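Local coordinates for protein GH5 (Bacteroidetes bacterium AC2a, PDB 4YHE) that probably cleaves beta-1,4-glucosidic bonds in cellulose, as a family 5 glycoside hydrolase with a beta/alpha barrel fold, at residues M14-N19 against I326-W331; M237-S242 against P290-E295. All coordinates share one frame; numbering follows the deposited sequence.

Interaction 1: residues M14-N19 against I326-W331; sequences MGIGWN and ISALYW
Residues Gly15-Asn19 and Ser327-Trp331 bring the first and last barrel strands side by side and close the TIM barrel of this family 5 enzyme. The pairing is parallel. Ala328 N bonds to Gly15 O, Gly17 N to Ala328 O at 2.8 Å, and Tyr330 N to Gly17 O. Gly17 lies against Leu329, where a CB would clash with CD2 of that leucine.

Two donors from one residue grip Tyr330 O. Asn19 N reaches it at 2.7 Å, and Asn19 ND2 at 3.1 Å. Asn19 CG is anti to the carbonyl carbon, beside the backbone N (chi1 -80°), which brings ND2 to the same oxygen as Asn19 N. The ND2 donor comes from above the carbonyl plane, 70° out of it, yet the oxygen lies in the plane of the Asn19 amide. Asn19 OD1 bonds to Arg59 and ND2 also to Gly294 O, so the amide is held at both ends. Trp331 crosses this side chain at about a right angle, with CE3 3.5 Å from Asn19 CB; amide and ring planes are 51° apart.

On the other face, Trp18 CD1 meets the edge of the Tyr330 ring, 4.3 Å from Tyr330 CD2. At the start of the pairing, Met14 CE rests 3.4 Å from Ser327 OG, which bonds to Gly11 O.

Ile16 and Tyr330 point outward onto helix 357-369, and Ala328 onto helix 304-323. Strand 57-60 flanks the first strand, and strand 291-296 flanks the last.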
# COMPACT_ATOMS: atom_id res chain seq x y z
N MET A 14 -6.46 -11.17 3.04
CA MET A 14 -6.69 -9.78 2.66
C MET A 14 -7.28 -9.62 1.27
O MET A 14 -7.80 -8.52 0.96
CB MET A 14 -5.41 -8.95 2.84
CG MET A 14 -4.97 -8.94 4.28
SD MET A 14 -3.77 -7.67 4.72
CE MET A 14 -2.48 -8.02 3.57
N GLY A 15 -7.21 -10.67 0.44
CA GLY A 15 -7.77 -10.70 -0.87
C GLY A 15 -7.43 -9.49 -1.75
O GLY A 15 -6.23 -9.12 -1.87
N ILE A 16 -8.46 -8.92 -2.36
CA ILE A 16 -8.40 -7.59 -2.93
C ILE A 16 -9.01 -6.62 -1.89
O ILE A 16 -10.12 -6.81 -1.40
CB ILE A 16 -9.09 -7.48 -4.31
CG1 ILE A 16 -8.42 -8.42 -5.32
CG2 ILE A 16 -9.12 -6.03 -4.81
CD1 ILE A 16 -6.95 -8.12 -5.58
N GLY A 17 -8.24 -5.61 -1.52
CA GLY A 17 -8.69 -4.56 -0.63
C GLY A 17 -8.65 -3.20 -1.31
O GLY A 17 -8.50 -3.08 -2.55
N TRP A 18 -8.83 -2.16 -0.48
CA TRP A 18 -9.07 -0.80 -0.99
C TRP A 18 -8.40 0.17 -0.04
O TRP A 18 -8.44 -0.03 1.20
CB TRP A 18 -10.57 -0.58 -1.05
CG TRP A 18 -11.10 0.70 -1.59
CD1 TRP A 18 -11.45 0.96 -2.86
CD2 TRP A 18 -11.44 1.87 -0.84
NE1 TRP A 18 -11.97 2.24 -2.97
CE2 TRP A 18 -11.99 2.80 -1.73
CE3 TRP A 18 -11.36 2.19 0.51
CZ2 TRP A 18 -12.42 4.06 -1.31
CZ3 TRP A 18 -11.79 3.46 0.91
CH2 TRP A 18 -12.33 4.35 0.01
N ASN A 19 -7.75 1.19 -0.62
CA ASN A 19 -7.12 2.26 0.18
C ASN A 19 -8.06 3.46 0.34
O ASN A 19 -8.59 4.00 -0.66
CB ASN A 19 -5.87 2.80 -0.46
CG ASN A 19 -4.66 1.93 -0.24
OD1 ASN A 19 -3.85 2.18 0.66
ND2 ASN A 19 -4.51 0.91 -1.08
N ILE A 326 -0.65 -13.82 -3.36
CA ILE A 326 -0.41 -12.41 -3.04
C ILE A 326 -1.75 -11.65 -3.03
O ILE A 326 -2.55 -11.75 -3.95
CB ILE A 326 0.53 -11.82 -4.07
CG1 ILE A 326 1.92 -12.48 -3.94
CG2 ILE A 326 0.70 -10.30 -3.86
CD1 ILE A 326 2.85 -12.08 -5.07
N SER A 327 -1.96 -10.91 -1.95
CA SER A 327 -3.08 -9.99 -1.81
C SER A 327 -2.68 -8.58 -2.25
O SER A 327 -1.47 -8.25 -2.35
CB SER A 327 -3.53 -9.97 -0.36
OG SER A 327 -2.47 -9.64 0.54
N ALA A 328 -3.68 -7.75 -2.47
CA ALA A 328 -3.45 -6.40 -3.04
C ALA A 328 -4.56 -5.41 -2.73
O ALA A 328 -5.75 -5.73 -2.83
CB ALA A 328 -3.25 -6.51 -4.54
N LEU A 329 -4.16 -4.18 -2.40
CA LEU A 329 -5.12 -3.15 -2.08
C LEU A 329 -5.08 -2.02 -3.11
O LEU A 329 -4.03 -1.38 -3.33
CB LEU A 329 -4.93 -2.66 -0.64
CG LEU A 329 -5.17 -3.75 0.41
CD1 LEU A 329 -3.91 -4.51 0.80
CD2 LEU A 329 -5.82 -3.14 1.63
N TYR A 330 -6.22 -1.81 -3.75
CA TYR A 330 -6.39 -0.82 -4.79
C TYR A 330 -6.25 0.61 -4.21
O TYR A 330 -6.77 0.91 -3.15
CB TYR A 330 -7.73 -1.01 -5.51
CG TYR A 330 -7.98 0.10 -6.50
CD1 TYR A 330 -7.29 0.14 -7.71
CD2 TYR A 330 -8.83 1.10 -6.21
CE1 TYR A 330 -7.46 1.15 -8.61
CE2 TYR A 330 -9.00 2.15 -7.11
CZ TYR A 330 -8.31 2.17 -8.30
OH TYR A 330 -8.50 3.21 -9.20
N TRP A 331 -5.49 1.45 -4.90
CA TRP A 331 -5.36 2.86 -4.49
C TRP A 331 -6.54 3.70 -4.98
O TRP A 331 -6.71 3.92 -6.18
CB TRP A 331 -4.05 3.45 -5.00
CG TRP A 331 -3.91 4.88 -4.55
CD1 TRP A 331 -4.03 5.98 -5.33
CD2 TRP A 331 -3.58 5.34 -3.24
NE1 TRP A 331 -3.83 7.13 -4.57
CE2 TRP A 331 -3.57 6.75 -3.28
CE3 TRP A 331 -3.33 4.70 -2.02
CZ2 TRP A 331 -3.29 7.54 -2.14
CZ3 TRP A 331 -3.04 5.49 -0.90
CH2 TRP A 331 -3.04 6.89 -0.97

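Interaction 2: residues M237-S242 against P290-E295; sequences MVAVHS and PVYFGE
The His241 ring carries the Glu295 carboxylate over one face, with CD 3.2 Å above the plane. The two planes are 23° apart, a stacked arrangement. They lie on neighbouring parallel strands of the TIM barrel. Glu295 CG also sits over this face in a CH-pi contact. The Tyr292 ring has Ala239 CA over one face and Met237 CB at its edge, in plane. Tyr292 CG lies between the backbone N and the carbonyl carbon (chi1 70°), which turns the ring back across Ala239, and Met237 CE packs obliquely, 3.8 Å from Tyr292 CE1. The Phe293 ring takes Val240 CG2 over one face, 3.6 Å from the centroid, and His241 C at its edge. Ser242 CB adds an oblique contact 3.6 Å from Phe293 CE2.

Val238 N bonds to Pro290 O, Tyr292 N to Val238 O, and Val240 N to Tyr292 O. The bond from Gly294 N to Val240 O is weak, where the backbone turns a corner at Gly294 and Glu295.

Glu295 sits near the end of the seventh strand, the place of the nucleophile in family 5 enzymes, so that role is likely here. Tyr243 OH bonds to its OE1, and Arg59 forms a salt bridge to OE2. His241 ND1 bonds to Glu164, while Tyr292 OH bonds to Glu160. An alanine in place of His241 would probably open a gap beside the Glu295 carboxylate where the ring had stacked, and leave Glu164 without its ND1 partner.

At the corner itself, Ser242 N donates to Glu295 O at 3.0 Å, 159° at the hydrogen.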
# COMPACT_ATOMS: atom_id res chain seq x y z
N MET A 237 5.05 -9.42 7.21
CA MET A 237 4.63 -9.46 5.81
C MET A 237 5.41 -8.39 5.05
O MET A 237 5.75 -7.34 5.62
CB MET A 237 3.13 -9.18 5.66
CG MET A 237 2.22 -9.89 6.65
SD MET A 237 0.52 -9.97 6.10
CE MET A 237 0.08 -8.27 6.41
N VAL A 238 5.67 -8.67 3.78
CA VAL A 238 6.41 -7.74 2.92
C VAL A 238 5.37 -6.93 2.19
O VAL A 238 4.49 -7.47 1.56
CB VAL A 238 7.35 -8.45 1.93
CG1 VAL A 238 7.99 -7.44 0.98
CG2 VAL A 238 8.44 -9.21 2.69
N ALA A 239 5.47 -5.62 2.34
CA ALA A 239 4.60 -4.67 1.64
C ALA A 239 5.31 -4.16 0.41
O ALA A 239 6.46 -3.71 0.51
CB ALA A 239 4.30 -3.50 2.55
N VAL A 240 4.61 -4.13 -0.71
CA VAL A 240 5.12 -3.52 -1.94
C VAL A 240 4.02 -2.69 -2.61
O VAL A 240 2.81 -2.85 -2.32
CB VAL A 240 5.66 -4.60 -2.92
CG1 VAL A 240 6.96 -5.21 -2.44
CG2 VAL A 240 4.66 -5.72 -3.13
N HIS A 241 4.44 -1.80 -3.53
CA HIS A 241 3.49 -1.04 -4.33
C HIS A 241 3.78 -1.28 -5.80
O HIS A 241 4.94 -1.42 -6.20
CB HIS A 241 3.55 0.47 -4.07
CG HIS A 241 3.18 0.86 -2.68
ND1 HIS A 241 3.28 2.16 -2.23
CD2 HIS A 241 2.77 0.14 -1.62
CE1 HIS A 241 2.91 2.22 -0.96
NE2 HIS A 241 2.60 1.00 -0.57
N SER A 242 2.73 -1.33 -6.61
CA SER A 242 2.91 -1.29 -8.07
C SER A 242 1.88 -0.50 -8.85
O SER A 242 0.66 -0.78 -8.80
CB SER A 242 3.02 -2.70 -8.68
OG SER A 242 3.21 -2.60 -10.08
N PRO A 290 4.50 -13.94 3.77
CA PRO A 290 3.48 -13.29 2.93
C PRO A 290 3.92 -11.98 2.32
O PRO A 290 4.77 -11.26 2.88
CB PRO A 290 2.30 -13.05 3.88
CG PRO A 290 2.84 -13.33 5.25
CD PRO A 290 4.20 -13.91 5.19
N VAL A 291 3.31 -11.68 1.18
CA VAL A 291 3.52 -10.44 0.45
C VAL A 291 2.16 -9.85 0.12
O VAL A 291 1.26 -10.56 -0.27
CB VAL A 291 4.25 -10.67 -0.90
CG1 VAL A 291 4.49 -9.35 -1.62
CG2 VAL A 291 5.54 -11.42 -0.69
N TYR A 292 2.03 -8.54 0.26
CA TYR A 292 0.83 -7.85 -0.15
C TYR A 292 1.24 -6.57 -0.85
O TYR A 292 2.24 -5.95 -0.50
CB TYR A 292 -0.13 -7.57 1.01
CG TYR A 292 0.34 -6.52 2.00
CD1 TYR A 292 1.22 -6.85 3.03
CD2 TYR A 292 -0.10 -5.20 1.91
CE1 TYR A 292 1.65 -5.89 3.95
CE2 TYR A 292 0.33 -4.23 2.82
CZ TYR A 292 1.19 -4.58 3.84
OH TYR A 292 1.60 -3.66 4.74
N PHE A 293 0.44 -6.23 -1.84
CA PHE A 293 0.48 -4.92 -2.46
C PHE A 293 -0.33 -3.96 -1.59
O PHE A 293 -1.55 -3.95 -1.63
CB PHE A 293 0.04 -4.97 -3.93
CG PHE A 293 1.09 -5.55 -4.85
CD1 PHE A 293 1.13 -6.92 -5.07
CD2 PHE A 293 2.05 -4.74 -5.45
CE1 PHE A 293 2.11 -7.47 -5.89
CE2 PHE A 293 3.07 -5.28 -6.23
CZ PHE A 293 3.10 -6.67 -6.46
N GLY A 294 0.38 -3.12 -0.82
CA GLY A 294 -0.23 -2.03 -0.08
C GLY A 294 -0.99 -1.07 -0.98
O GLY A 294 -1.98 -0.48 -0.57
N GLU A 295 -0.47 -0.89 -2.20
CA GLU A 295 -1.09 -0.10 -3.24
C GLU A 295 -0.87 -0.70 -4.59
O GLU A 295 0.26 -1.12 -4.90
CB GLU A 295 -0.48 1.31 -3.29
CG GLU A 295 -0.66 2.09 -2.03
CD GLU A 295 0.05 3.46 -2.04
OE1 GLU A 295 0.32 3.98 -3.12
OE2 GLU A 295 0.28 3.97 -0.94

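In the fold
The two contacts lie in one closed sheet of eight parallel strands, their centres about 9 Å apart. Interaction 2 joins the sixth and seventh strands; interaction 1 joins the eighth to the first. Strands 291-296 and 327-332 are neighbours, so 237-242, 290-295, 326-331 and 14-19 lie on four consecutive strands across the barrel wall. The seam lies at Phe293, whose O is 2.7 Å from Leu329 N, a probable hydrogen bond. Along the chain, interaction 2 is nested inside the long loop that interaction 1 closes. Arg59 of strand 57-60 binds both Asn19 and Glu295, linking the barrel closure to the likely active site.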